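Local coordinates for yeast glycogen phosphorylase (PDB 1YGP), which belongs to the carbohydrate phosphorylase family of GT-B fold proteins and holds pyridoxal-5'-phosphate in a pocket, at residues A[100-105]-A[333-338]; A[323-328]-A[413-418]; A[436-441]-A[454-459]; A[473-478]-A[498-503]. All blocks are in the same frame, centred on the assembly; numbering follows the deposited sequence.

Contact 1. Residues A[100-105]-A[333-338]; sequences YYLSLE and YFWCAA
Leu104 lays its CD1 methyl over one face of the Trp335 indole in a CH-pi contact, 4.0 Å from the centroid of the six-membered ring and 25° off the ring normal. The methyl is shifted toward the rim, where Trp335 CZ3 lies 3.7 Å from Leu104 CD1. At the edge of the same ring, near its plane, comes the backbone of Leu102, whose CB is 4.0 Å from Trp335 CZ2. Ser103 O approaches Trp335 CZ2 obliquely at 3.3 Å, so three successive residues meet the benzo end of the indole. Tryptophan suits the place because it is wide enough to span from the helix to this chain. With CG anti to the backbone N (chi1 155°), the ring reaches out from the helix, and NE1 is hydrogen-bonded to Tyr187 O, which satisfies the buried N-H and should help hold the ring in this rotation. Ser103 points the other way, its OG donating to Glu105 O (2.8 Å) and also bonded to Asn366. The arrangement joins helix 322-350 to the large mixed sheet of one GT-B domain: strand 98-102 runs between strands 184-189 and 361-366, and Leu189 of the former touches both Leu104 and Trp335.

Contact 2. Residues A[323-328]-A[413-418]; sequences QGKELR and EKWPRR
Trp415 reaches across to helix 322-350 with the far corner of its indole, and the two atoms of that corner, CZ3 and CH2, do all the touching. Trp415 CH2 meets Arg328 CB at 3.9 Å, the CB lying in the plane of the ring, so the aromatic system is presented edge-on to the root of the arginine. Trp415 CZ3 comes 3.2 Å from the carbonyl oxygen of Lys325, at an oblique angle to the ring. The lysine's own chain, bent at both chi2 and chi3, curls past the indole so that its CE stands 4.1 Å from Trp415 CZ3. Long side chains suit both helix positions: their aliphatic parts border the tryptophan, while their charged ends go elsewhere, Lys325 NZ into a salt bridge with Asp319, Arg328 NH1 into a weak hydrogen bond with Pro317 O. Trp415 belongs to strand 414-416, an outer strand of a small three-stranded antiparallel sheet, and the chain passes straight from it into helix 417-423 with Pro416 at the N-cap. The pyrrole side of the indole is tied down within its own segment: Trp415 NE1 donates to Glu413 OE2 at 3.1 Å, with an N-H...acceptor angle of 151°. The oxygen is tilted 18° out of the indole plane, and the N-H meets it from above the carboxylate plane. Gln332 adds a weak hydrogen bond to the same oxygen, and Leu329 and Phe420 pack against the ring.

Contact 3. Residues A[436-441]-A[454-459]; sequences WFFLED and SRISII. Unlike the reference sequence in segment 436-441: Glu440 (reference Gln).
Phe438 and Leu439, neighbours on helix 425-445, both pack against Ile456, and apolar contact makes up most of this interface. The phenylalanine and isoleucine side chains lie roughly perpendicular: Phe438 CE2 touches Ile456 CG2 at 3.8 Å, and Phe438 CZ is 3.9 Å from Ile456 CD1. Leu439 instead runs antiparallel alongside Ile456, its CD1 also 3.8 Å from Ile456 CG2, so that one branch methyl serves both partners. Isoleucine suits the spot: its CG2 branch reaches both neighbours, and its longer CG1-CD1 arm adds the contact with Phe438 CZ. Phe438 is placed by its first torsion, CG anti to the backbone N (chi1 168°), which swings the ring out from the helix.

A second kind of contact joins the ring to the backbone. Ile456 O stands at the edge of the phenyl, near its plane and 3.4 Å from Phe438 CE2, where the C-H hydrogens carry a slight positive charge.

Polar bonds lie beside the apolar patch. Ser457 OG, which has Leu439 CD2 3.8 Å away, donates to Ile459 O at 3.0 Å and is also bonded to Asn435 ND2; Asn435 OD1 in turn meets Ile458 N. The chemistry implies a division of labour: branched and aromatic side chains fill the interface between helix 425-445 and the chain around the end of helix 451-456, while a serine and an asparagine take up several polar groups of the turn that follows.

Contact 4. Residues A[473-478]-A[498-503]; sequences LAIVGS and KDFIKF
Phe500 and Ile475 form the close part of this helix-to-helix contact. Ile475 CG1 lies over the centre of the phenyl face, 4.2 Å from the Phe500 ring centroid and only 11° off the normal, a CH-pi contact that is almost straight down. Phe500 CD1 is also 4.0 Å from Ile475 CB. Val476 comes from another direction, roughly perpendicular to the phenylalanine, and sets its CG2 at the ring edge, 3.9 Å from Phe500 CE1. A flat ring suits this place, offering a face to one branched residue and an edge to the next. Ile475 has CG1 beside the backbone N (chi1 -44°), which carries that arm out over the ring.

Phe472 and Phe509 also pack against Phe500. Strands 478-483 and 509-511 are parallel neighbours in the large sheet, and helices 486-494 and 498-504 both lie in the connection between them, consistent with a beta-alpha-beta crossover. Where helix 470-477 gives way to strand 478-483, Ser478 OG donates to Ala474 O at 2.7 Å, using a carbonyl near the helix end.

Away from the ring, Lys498, Asp499 and Lys502 make a more polar side. The two lysines are modelled only to CB, consistent with mobility of their ends, while Asp499 forms a salt bridge with Arg455. The chemistry implies that the two helices meet by apolar and CH-pi contact alone, while the charged residues of 498-503 lie off the contact, partly exposed.

Overall arrangement
Contacts 1 and 2 share helix 322-350, with centres about 17 Å apart: contact 1 joins the helix to the large sheet, contact 2 to the small antiparallel one. Helices 417-423 and 425-445 follow each other in the chain and lead from contact 2 to contact 3, centres about 22 Å apart. Contacts 3 and 4 lie side by side, about 10 Å between centres, and touch directly: Ile456 O is 3.4 Å from Phe500 CZ, and Phe438 meets Phe503 edge-to-face. Contact 1 lies near but not at the ligand: the side chain of Ser103 is about 12 Å from pyridoxal-5'-phosphate, and Leu107, two residues beyond segment 100-105, lines that pocket.

Contact 1. Residues A[100-105]-A[333-338]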
loop_
_atom_site.group_PDB
_atom_site.type_symbol
_atom_site.label_atom_id
_atom_site.label_comp_id
_atom_site.label_asym_id
_atom_site.label_seq_id
_atom_site.Cartn_x
_atom_site.Cartn_y
_atom_site.Cartn_z
ATOM N N TYR A 100 -2.881 -12.801 26.333
ATOM C CA TYR A 100 -2.684 -11.762 25.352
ATOM C C TYR A 100 -1.276 -11.318 25.707
ATOM O O TYR A 100 -0.915 -11.095 26.874
ATOM C CB TYR A 100 -3.724 -10.665 25.545
ATOM C CG TYR A 100 -5.100 -11.121 25.077
ATOM C CD1 TYR A 100 -5.363 -11.354 23.722
ATOM C CD2 TYR A 100 -6.120 -11.294 26.006
ATOM C CE1 TYR A 100 -6.638 -11.750 23.305
ATOM C CE2 TYR A 100 -7.395 -11.687 25.602
ATOM C CZ TYR A 100 -7.653 -11.914 24.250
ATOM O OH TYR A 100 -8.930 -12.298 23.855
ATOM N N TYR A 101 -0.433 -11.314 24.691
ATOM C CA TYR A 101 0.970 -11.041 24.857
ATOM C C TYR A 101 1.174 -9.669 24.225
ATOM O O TYR A 101 1.142 -9.541 22.988
ATOM C CB TYR A 101 1.758 -12.167 24.139
ATOM C CG TYR A 101 3.227 -12.163 24.527
ATOM C CD1 TYR A 101 3.640 -12.840 25.681
ATOM C CD2 TYR A 101 4.139 -11.406 23.791
ATOM C CE1 TYR A 101 4.964 -12.743 26.111
ATOM C CE2 TYR A 101 5.457 -11.305 24.217
ATOM C CZ TYR A 101 5.859 -11.966 25.376
ATOM O OH TYR A 101 7.146 -11.785 25.829
ATOM N N LEU A 102 1.350 -8.608 25.003
ATOM C CA LEU A 102 1.552 -7.306 24.403
ATOM C C LEU A 102 3.034 -7.035 24.277
ATOM O O LEU A 102 3.788 -7.119 25.251
ATOM C CB LEU A 102 0.865 -6.256 25.263
ATOM C CG LEU A 102 -0.599 -5.925 24.937
ATOM C CD1 LEU A 102 -1.437 -7.177 24.707
ATOM C CD2 LEU A 102 -1.154 -5.144 26.090
ATOM N N SER A 103 3.508 -6.768 23.074
ATOM C CA SER A 103 4.908 -6.486 22.882
ATOM C C SER A 103 5.012 -5.370 21.854
ATOM O O SER A 103 4.268 -5.290 20.863
ATOM C CB SER A 103 5.621 -7.699 22.366
ATOM O OG SER A 103 7.010 -7.418 22.285
ATOM N N LEU A 104 5.954 -4.468 22.116
ATOM C CA LEU A 104 6.190 -3.345 21.218
ATOM C C LEU A 104 6.943 -3.767 19.970
ATOM O O LEU A 104 6.990 -3.012 19.006
ATOM C CB LEU A 104 7.000 -2.249 21.909
ATOM C CG LEU A 104 6.959 -0.873 21.307
ATOM C CD1 LEU A 104 5.530 -0.399 21.160
ATOM C CD2 LEU A 104 7.725 0.062 22.213
ATOM N N GLU A 105 7.568 -4.935 19.966
ATOM C CA GLU A 105 8.264 -5.361 18.784
ATOM C C GLU A 105 8.200 -6.870 18.718
ATOM O O GLU A 105 8.242 -7.535 19.756
ATOM C CB GLU A 105 9.693 -4.865 18.841
ATOM C CG GLU A 105 10.463 -5.131 20.118
ATOM C CD GLU A 105 11.917 -4.744 19.984
ATOM O OE1 GLU A 105 12.643 -5.431 19.280
ATOM O OE2 GLU A 105 12.336 -3.766 20.585
ATOM N N TYR A 333 0.249 4.636 23.773
ATOM C CA TYR A 333 -1.150 4.689 24.135
ATOM C C TYR A 333 -1.965 4.043 23.018
ATOM O O TYR A 333 -2.649 3.070 23.337
ATOM C CB TYR A 333 -1.654 6.122 24.346
ATOM C CG TYR A 333 -3.104 6.104 24.812
ATOM C CD1 TYR A 333 -3.546 5.125 25.707
ATOM C CD2 TYR A 333 -4.018 7.004 24.279
ATOM C CE1 TYR A 333 -4.890 5.035 26.047
ATOM C CE2 TYR A 333 -5.369 6.926 24.618
ATOM C CZ TYR A 333 -5.794 5.935 25.493
ATOM O OH TYR A 333 -7.128 5.791 25.799
ATOM N N PHE A 334 -1.899 4.474 21.743
ATOM C CA PHE A 334 -2.629 3.907 20.597
ATOM C C PHE A 334 -2.682 2.365 20.575
ATOM O O PHE A 334 -3.740 1.736 20.500
ATOM C CB PHE A 334 -1.953 4.479 19.350
ATOM C CG PHE A 334 -2.423 3.924 18.017
ATOM C CD1 PHE A 334 -3.630 4.345 17.468
ATOM C CD2 PHE A 334 -1.664 2.948 17.368
ATOM C CE1 PHE A 334 -4.088 3.784 16.283
ATOM C CE2 PHE A 334 -2.131 2.389 16.178
ATOM C CZ PHE A 334 -3.347 2.804 15.635
ATOM N N TRP A 335 -1.556 1.701 20.722
ATOM C CA TRP A 335 -1.513 0.261 20.728
ATOM C C TRP A 335 -2.137 -0.282 21.989
ATOM O O TRP A 335 -2.895 -1.250 21.852
ATOM C CB TRP A 335 -0.059 -0.135 20.579
ATOM C CG TRP A 335 0.427 -1.482 21.086
ATOM C CD1 TRP A 335 0.048 -2.706 20.583
ATOM C CD2 TRP A 335 1.378 -1.566 22.061
ATOM N NE1 TRP A 335 0.790 -3.571 21.240
ATOM C CE2 TRP A 335 1.595 -2.937 22.128
ATOM C CE3 TRP A 335 2.071 -0.669 22.869
ATOM C CZ2 TRP A 335 2.542 -3.409 23.032
ATOM C CZ3 TRP A 335 3.007 -1.166 23.763
ATOM C CH2 TRP A 335 3.243 -2.525 23.844
ATOM N N CYS A 336 -1.890 0.267 23.193
ATOM C CA CYS A 336 -2.541 -0.234 24.411
ATOM C C CYS A 336 -4.067 -0.105 24.415
ATOM O O CYS A 336 -4.809 -1.021 24.770
ATOM C CB CYS A 336 -1.990 0.502 25.598
ATOM S SG CYS A 336 -0.332 -0.123 25.924
ATOM N N ALA A 337 -4.525 1.027 23.911
ATOM C CA ALA A 337 -5.913 1.385 23.790
ATOM C C ALA A 337 -6.706 0.445 22.883
ATOM O O ALA A 337 -7.676 -0.195 23.317
ATOM C CB ALA A 337 -5.984 2.798 23.239
ATOM N N ALA A 338 -6.290 0.353 21.612
ATOM C CA ALA A 338 -6.930 -0.479 20.611
ATOM C C ALA A 338 -6.906 -1.954 21.006
ATOM O O ALA A 338 -7.936 -2.635 20.995
ATOM C CB ALA A 338 -6.207 -0.297 19.311
#

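Contact 2. Residues A[323-328]-A[413-418]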
loop_
_atom_site.group_PDB
_atom_site.type_symbol
_atom_site.label_atom_id
_atom_site.label_comp_id
_atom_site.label_asym_id
_atom_site.label_seq_id
_atom_site.Cartn_x
_atom_site.Cartn_y
_atom_site.Cartn_z
ATOM N N GLN A 323 9.042 16.437 20.926
ATOM C CA GLN A 323 8.158 15.896 19.893
ATOM C C GLN A 323 8.217 14.379 19.811
ATOM O O GLN A 323 7.206 13.713 19.600
ATOM C CB GLN A 323 8.542 16.491 18.529
ATOM N N GLY A 324 9.396 13.833 20.074
ATOM C CA GLY A 324 9.599 12.404 20.043
ATOM C C GLY A 324 9.114 11.810 21.341
ATOM O O GLY A 324 8.517 10.746 21.327
ATOM N N LYS A 325 9.338 12.457 22.488
ATOM C CA LYS A 325 8.843 11.979 23.768
ATOM C C LYS A 325 7.350 11.822 23.642
ATOM O O LYS A 325 6.786 10.778 23.972
ATOM C CB LYS A 325 9.082 12.957 24.910
ATOM C CG LYS A 325 10.527 13.270 25.257
ATOM C CD LYS A 325 11.313 12.029 25.668
ATOM C CE LYS A 325 10.817 11.336 26.928
ATOM N NZ LYS A 325 11.604 10.136 27.154
ATOM N N GLU A 326 6.730 12.832 23.054
ATOM C CA GLU A 326 5.307 12.845 22.807
ATOM C C GLU A 326 4.835 11.745 21.878
ATOM O O GLU A 326 3.861 11.062 22.186
ATOM C CB GLU A 326 4.900 14.134 22.189
ATOM C CG GLU A 326 3.647 14.503 22.896
ATOM C CD GLU A 326 2.631 15.080 21.966
ATOM O OE1 GLU A 326 2.699 16.266 21.643
ATOM O OE2 GLU A 326 1.776 14.299 21.572
ATOM N N LEU A 327 5.503 11.561 20.737
ATOM C CA LEU A 327 5.118 10.555 19.769
ATOM C C LEU A 327 5.301 9.164 20.328
ATOM O O LEU A 327 4.431 8.325 20.091
ATOM C CB LEU A 327 5.932 10.727 18.486
ATOM C CG LEU A 327 5.613 9.864 17.285
ATOM C CD1 LEU A 327 4.199 10.120 16.786
ATOM C CD2 LEU A 327 6.532 10.233 16.173
ATOM N N ARG A 328 6.353 8.896 21.105
ATOM C CA ARG A 328 6.558 7.590 21.724
ATOM C C ARG A 328 5.400 7.342 22.675
ATOM O O ARG A 328 4.793 6.266 22.619
ATOM C CB ARG A 328 7.855 7.540 22.516
ATOM C CG ARG A 328 9.094 7.699 21.646
ATOM C CD ARG A 328 9.757 6.391 21.285
ATOM N NE ARG A 328 10.785 6.030 22.242
ATOM C CZ ARG A 328 12.052 5.760 21.891
ATOM N NH1 ARG A 328 12.478 5.798 20.636
ATOM N NH2 ARG A 328 12.931 5.432 22.833
ATOM N N GLU A 413 11.751 3.157 32.495
ATOM C CA GLU A 413 10.949 4.196 31.840
ATOM C C GLU A 413 10.146 5.096 32.756
ATOM O O GLU A 413 9.379 4.616 33.604
ATOM C CB GLU A 413 10.015 3.515 30.875
ATOM C CG GLU A 413 9.023 4.361 30.101
ATOM C CD GLU A 413 8.191 3.547 29.125
ATOM O OE1 GLU A 413 8.748 3.007 28.175
ATOM O OE2 GLU A 413 6.982 3.449 29.313
ATOM N N LYS A 414 10.274 6.400 32.561
ATOM C CA LYS A 414 9.514 7.365 33.333
ATOM C C LYS A 414 8.920 8.360 32.343
ATOM O O LYS A 414 9.517 8.590 31.293
ATOM C CB LYS A 414 10.381 8.167 34.280
ATOM C CG LYS A 414 11.356 7.425 35.140
ATOM C CD LYS A 414 12.049 8.442 36.013
ATOM C CE LYS A 414 13.196 7.757 36.737
ATOM N NZ LYS A 414 14.006 8.713 37.472
ATOM N N TRP A 415 7.782 8.992 32.612
ATOM C CA TRP A 415 7.240 10.044 31.754
ATOM C C TRP A 415 7.042 11.290 32.618
ATOM O O TRP A 415 6.712 11.149 33.801
ATOM C CB TRP A 415 5.889 9.624 31.152
ATOM C CG TRP A 415 6.034 8.465 30.182
ATOM C CD1 TRP A 415 5.799 7.175 30.570
ATOM C CD2 TRP A 415 6.471 8.561 28.890
ATOM N NE1 TRP A 415 6.099 6.432 29.534
ATOM C CE2 TRP A 415 6.506 7.208 28.509
ATOM C CE3 TRP A 415 6.844 9.575 28.006
ATOM C CZ2 TRP A 415 6.924 6.863 27.227
ATOM C CZ3 TRP A 415 7.261 9.222 26.730
ATOM C CH2 TRP A 415 7.299 7.881 26.349
ATOM N N PRO A 416 7.255 12.516 32.153
ATOM C CA PRO A 416 7.059 13.727 32.949
ATOM C C PRO A 416 5.593 14.115 33.078
ATOM O O PRO A 416 4.845 14.009 32.101
ATOM C CB PRO A 416 7.928 14.734 32.225
ATOM C CG PRO A 416 7.838 14.315 30.778
ATOM C CD PRO A 416 7.894 12.802 30.873
ATOM N N ARG A 417 5.124 14.642 34.205
ATOM C CA ARG A 417 3.699 14.889 34.390
ATOM C C ARG A 417 3.049 15.873 33.445
ATOM O O ARG A 417 1.944 15.630 32.967
ATOM C CB ARG A 417 3.461 15.332 35.800
ATOM C CG ARG A 417 3.703 14.205 36.628
ATOM N N ARG A 418 3.734 16.948 33.086
ATOM C CA ARG A 418 3.175 17.924 32.163
ATOM C C ARG A 418 2.722 17.295 30.840
ATOM O O ARG A 418 1.547 17.346 30.478
ATOM C CB ARG A 418 4.233 18.999 31.892
#

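Contact 3. Residues A[436-441]-A[454-459]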
loop_
_atom_site.group_PDB
_atom_site.type_symbol
_atom_site.label_atom_id
_atom_site.label_comp_id
_atom_site.label_asym_id
_atom_site.label_seq_id
_atom_site.Cartn_x
_atom_site.Cartn_y
_atom_site.Cartn_z
ATOM N N TRP A 436 -2.198 6.860 45.353
ATOM C CA TRP A 436 -2.674 7.309 46.650
ATOM C C TRP A 436 -3.009 6.132 47.527
ATOM O O TRP A 436 -2.445 5.988 48.616
ATOM C CB TRP A 436 -3.931 8.182 46.531
ATOM C CG TRP A 436 -4.377 8.709 47.883
ATOM C CD1 TRP A 436 -5.471 8.156 48.489
ATOM C CD2 TRP A 436 -3.779 9.709 48.623
ATOM N NE1 TRP A 436 -5.571 8.798 49.628
ATOM C CE2 TRP A 436 -4.604 9.724 49.759
ATOM C CE3 TRP A 436 -2.704 10.599 48.543
ATOM C CZ2 TRP A 436 -4.373 10.620 50.812
ATOM C CZ3 TRP A 436 -2.466 11.497 49.593
ATOM C CH2 TRP A 436 -3.296 11.508 50.717
ATOM N N PHE A 437 -3.911 5.283 47.068
ATOM C CA PHE A 437 -4.263 4.149 47.875
ATOM C C PHE A 437 -3.048 3.247 48.122
ATOM O O PHE A 437 -2.884 2.756 49.241
ATOM C CB PHE A 437 -5.377 3.410 47.177
ATOM C CG PHE A 437 -6.635 4.250 47.010
ATOM C CD1 PHE A 437 -7.273 4.807 48.117
ATOM C CD2 PHE A 437 -7.168 4.452 45.737
ATOM C CE1 PHE A 437 -8.435 5.558 47.936
ATOM C CE2 PHE A 437 -8.330 5.205 45.572
ATOM C CZ PHE A 437 -8.964 5.757 46.669
ATOM N N PHE A 438 -2.131 3.047 47.161
ATOM C CA PHE A 438 -0.948 2.201 47.346
ATOM C C PHE A 438 -0.119 2.767 48.488
ATOM O O PHE A 438 0.235 2.039 49.412
ATOM C CB PHE A 438 -0.112 2.162 46.050
ATOM C CG PHE A 438 1.271 1.558 46.206
ATOM C CD1 PHE A 438 1.442 0.210 46.532
ATOM C CD2 PHE A 438 2.394 2.367 46.031
ATOM C CE1 PHE A 438 2.731 -0.321 46.686
ATOM C CE2 PHE A 438 3.686 1.834 46.187
ATOM C CZ PHE A 438 3.855 0.490 46.517
ATOM N N LEU A 439 0.143 4.069 48.480
ATOM C CA LEU A 439 0.926 4.688 49.518
ATOM C C LEU A 439 0.219 4.656 50.881
ATOM O O LEU A 439 0.871 4.580 51.932
ATOM C CB LEU A 439 1.228 6.074 49.003
ATOM C CG LEU A 439 2.697 6.367 48.800
ATOM C CD1 LEU A 439 3.463 5.228 48.153
ATOM C CD2 LEU A 439 2.767 7.541 47.896
ATOM N N GLU A 440 -1.116 4.636 50.920
ATOM C CA GLU A 440 -1.832 4.425 52.168
ATOM C C GLU A 440 -1.498 3.022 52.628
ATOM O O GLU A 440 -0.956 2.846 53.718
ATOM C CB GLU A 440 -3.332 4.493 52.019
ATOM C CG GLU A 440 -3.893 5.891 52.087
ATOM C CD GLU A 440 -5.421 5.944 52.106
ATOM O OE1 GLU A 440 -6.088 4.899 52.068
ATOM O OE2 GLU A 440 -5.954 7.056 52.158
ATOM N N ASP A 441 -1.714 2.016 51.793
ATOM C CA ASP A 441 -1.409 0.649 52.153
ATOM C C ASP A 441 0.008 0.464 52.666
ATOM O O ASP A 441 0.240 -0.322 53.587
ATOM C CB ASP A 441 -1.636 -0.219 50.948
ATOM C CG ASP A 441 -3.105 -0.456 50.660
ATOM O OD1 ASP A 441 -3.908 0.483 50.723
ATOM O OD2 ASP A 441 -3.439 -1.605 50.367
ATOM N N SER A 454 8.505 7.939 50.065
ATOM C CA SER A 454 9.090 8.676 48.958
ATOM C C SER A 454 9.711 7.737 47.949
ATOM O O SER A 454 9.473 7.910 46.764
ATOM C CB SER A 454 10.197 9.617 49.402
ATOM N N ARG A 455 10.443 6.716 48.373
ATOM C CA ARG A 455 11.138 5.829 47.460
ATOM C C ARG A 455 10.251 4.910 46.635
ATOM O O ARG A 455 10.499 4.674 45.451
ATOM C CB ARG A 455 12.104 4.917 48.190
ATOM C CG ARG A 455 13.303 5.540 48.879
ATOM C CD ARG A 455 14.341 4.461 49.206
ATOM N NE ARG A 455 13.754 3.327 49.906
ATOM C CZ ARG A 455 13.578 3.301 51.225
ATOM N NH1 ARG A 455 13.956 4.322 52.001
ATOM N NH2 ARG A 455 12.929 2.267 51.754
ATOM N N ILE A 456 9.220 4.350 47.254
ATOM C CA ILE A 456 8.384 3.361 46.618
ATOM C C ILE A 456 7.297 4.041 45.784
ATOM O O ILE A 456 6.572 3.343 45.071
ATOM C CB ILE A 456 7.869 2.453 47.807
ATOM C CG1 ILE A 456 7.676 1.048 47.282
ATOM C CG2 ILE A 456 6.557 2.965 48.430
ATOM C CD1 ILE A 456 7.297 0.008 48.352
ATOM N N SER A 457 7.147 5.368 45.823
ATOM C CA SER A 457 6.060 6.026 45.118
ATOM C C SER A 457 6.164 5.926 43.613
ATOM O O SER A 457 7.246 5.938 43.038
ATOM C CB SER A 457 5.996 7.508 45.465
ATOM O OG SER A 457 4.911 8.238 44.881
ATOM N N ILE A 458 4.985 5.875 42.986
ATOM C CA ILE A 458 4.875 5.872 41.547
ATOM C C ILE A 458 5.189 7.285 41.089
ATOM O O ILE A 458 5.850 7.408 40.063
ATOM C CB ILE A 458 3.454 5.454 41.114
ATOM C CG1 ILE A 458 3.194 4.004 41.491
ATOM C CG2 ILE A 458 3.299 5.617 39.613
ATOM C CD1 ILE A 458 1.724 3.577 41.267
ATOM N N ILE A 459 4.784 8.380 41.735
ATOM C CA ILE A 459 5.174 9.688 41.218
ATOM C C ILE A 459 6.467 10.085 41.914
ATOM O O ILE A 459 6.524 10.132 43.152
ATOM C CB ILE A 459 4.086 10.770 41.472
ATOM C CG1 ILE A 459 2.987 10.670 40.452
ATOM C CG2 ILE A 459 4.648 12.165 41.267
ATOM C CD1 ILE A 459 2.071 9.444 40.516
#

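Contact 4. Residues A[473-478]-A[498-503]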
loop_
_atom_site.group_PDB
_atom_site.type_symbol
_atom_site.label_atom_id
_atom_site.label_comp_id
_atom_site.label_asym_id
_atom_site.label_seq_id
_atom_site.Cartn_x
_atom_site.Cartn_y
_atom_site.Cartn_z
ATOM N N LEU A 473 4.430 1.576 38.511
ATOM C CA LEU A 473 3.016 1.426 38.202
ATOM C C LEU A 473 2.721 0.003 37.721
ATOM O O LEU A 473 1.664 -0.580 38.037
ATOM C CB LEU A 473 2.626 2.430 37.121
ATOM C CG LEU A 473 1.225 2.462 36.471
ATOM C CD1 LEU A 473 0.075 2.522 37.476
ATOM C CD2 LEU A 473 1.202 3.704 35.597
ATOM N N ALA A 474 3.668 -0.574 36.963
ATOM C CA ALA A 474 3.510 -1.923 36.471
ATOM C C ALA A 474 3.601 -2.904 37.632
ATOM O O ALA A 474 2.780 -3.821 37.642
ATOM C CB ALA A 474 4.587 -2.249 35.465
ATOM N N ILE A 475 4.492 -2.760 38.644
ATOM C CA ILE A 475 4.533 -3.681 39.793
ATOM C C ILE A 475 3.208 -3.593 40.545
ATOM O O ILE A 475 2.566 -4.609 40.805
ATOM C CB ILE A 475 5.590 -3.374 40.870
ATOM C CG1 ILE A 475 6.967 -2.999 40.376
ATOM C CG2 ILE A 475 5.696 -4.654 41.655
ATOM C CD1 ILE A 475 7.740 -3.999 39.530
ATOM N N VAL A 476 2.785 -2.374 40.881
ATOM C CA VAL A 476 1.530 -2.149 41.585
ATOM C C VAL A 476 0.305 -2.644 40.813
ATOM O O VAL A 476 -0.658 -3.049 41.467
ATOM C CB VAL A 476 1.415 -0.635 41.902
ATOM C CG1 VAL A 476 0.089 -0.272 42.504
ATOM C CG2 VAL A 476 2.449 -0.285 42.945
ATOM N N GLY A 477 0.274 -2.655 39.475
ATOM C CA GLY A 477 -0.895 -3.147 38.752
ATOM C C GLY A 477 -0.880 -4.633 38.379
ATOM O O GLY A 477 -1.890 -5.154 37.902
ATOM N N SER A 478 0.224 -5.355 38.552
ATOM C CA SER A 478 0.320 -6.742 38.127
ATOM C C SER A 478 0.176 -7.726 39.278
ATOM O O SER A 478 0.450 -7.388 40.430
ATOM C CB SER A 478 1.661 -6.984 37.498
ATOM O OG SER A 478 1.897 -6.096 36.427
ATOM N N LYS A 498 13.594 -3.812 45.560
ATOM C CA LYS A 498 13.668 -4.219 46.964
ATOM C C LYS A 498 12.500 -3.767 47.855
ATOM O O LYS A 498 11.859 -4.561 48.551
ATOM C CB LYS A 498 14.964 -3.692 47.562
ATOM N N ASP A 499 12.112 -2.492 47.792
ATOM C CA ASP A 499 11.015 -1.993 48.596
ATOM C C ASP A 499 9.700 -2.666 48.229
ATOM O O ASP A 499 8.882 -2.972 49.100
ATOM C CB ASP A 499 10.900 -0.501 48.406
ATOM C CG ASP A 499 12.092 0.343 48.858
ATOM O OD1 ASP A 499 12.823 -0.045 49.773
ATOM O OD2 ASP A 499 12.272 1.419 48.282
ATOM N N PHE A 500 9.518 -2.972 46.939
ATOM C CA PHE A 500 8.312 -3.635 46.468
ATOM C C PHE A 500 8.304 -5.058 46.984
ATOM O O PHE A 500 7.229 -5.575 47.305
ATOM C CB PHE A 500 8.247 -3.633 44.945
ATOM C CG PHE A 500 7.845 -2.257 44.443
ATOM C CD1 PHE A 500 6.501 -1.885 44.439
ATOM C CD2 PHE A 500 8.814 -1.334 44.047
ATOM C CE1 PHE A 500 6.139 -0.588 44.047
ATOM C CE2 PHE A 500 8.434 -0.041 43.659
ATOM C CZ PHE A 500 7.099 0.337 43.659
ATOM N N ILE A 501 9.477 -5.691 47.157
ATOM C CA ILE A 501 9.533 -7.035 47.726
ATOM C C ILE A 501 9.144 -6.894 49.183
ATOM O O ILE A 501 8.388 -7.736 49.648
ATOM C CB ILE A 501 10.911 -7.708 47.769
ATOM C CG1 ILE A 501 11.783 -7.410 46.578
ATOM C CG2 ILE A 501 10.641 -9.193 47.849
ATOM C CD1 ILE A 501 11.163 -7.725 45.227
ATOM N N LYS A 502 9.603 -5.867 49.909
ATOM C CA LYS A 502 9.260 -5.712 51.316
ATOM C C LYS A 502 7.762 -5.627 51.491
ATOM O O LYS A 502 7.187 -6.364 52.277
ATOM C CB LYS A 502 9.851 -4.439 51.918
ATOM N N PHE A 503 7.109 -4.779 50.709
ATOM C CA PHE A 503 5.677 -4.593 50.811
ATOM C C PHE A 503 4.823 -5.735 50.254
ATOM O O PHE A 503 3.747 -5.996 50.798
ATOM C CB PHE A 503 5.349 -3.268 50.116
ATOM C CG PHE A 503 3.867 -2.960 50.090
ATOM C CD1 PHE A 503 3.211 -2.600 51.264
ATOM C CD2 PHE A 503 3.165 -3.079 48.892
ATOM C CE1 PHE A 503 1.838 -2.365 51.229
ATOM C CE2 PHE A 503 1.792 -2.842 48.873
ATOM C CZ PHE A 503 1.124 -2.486 50.038
#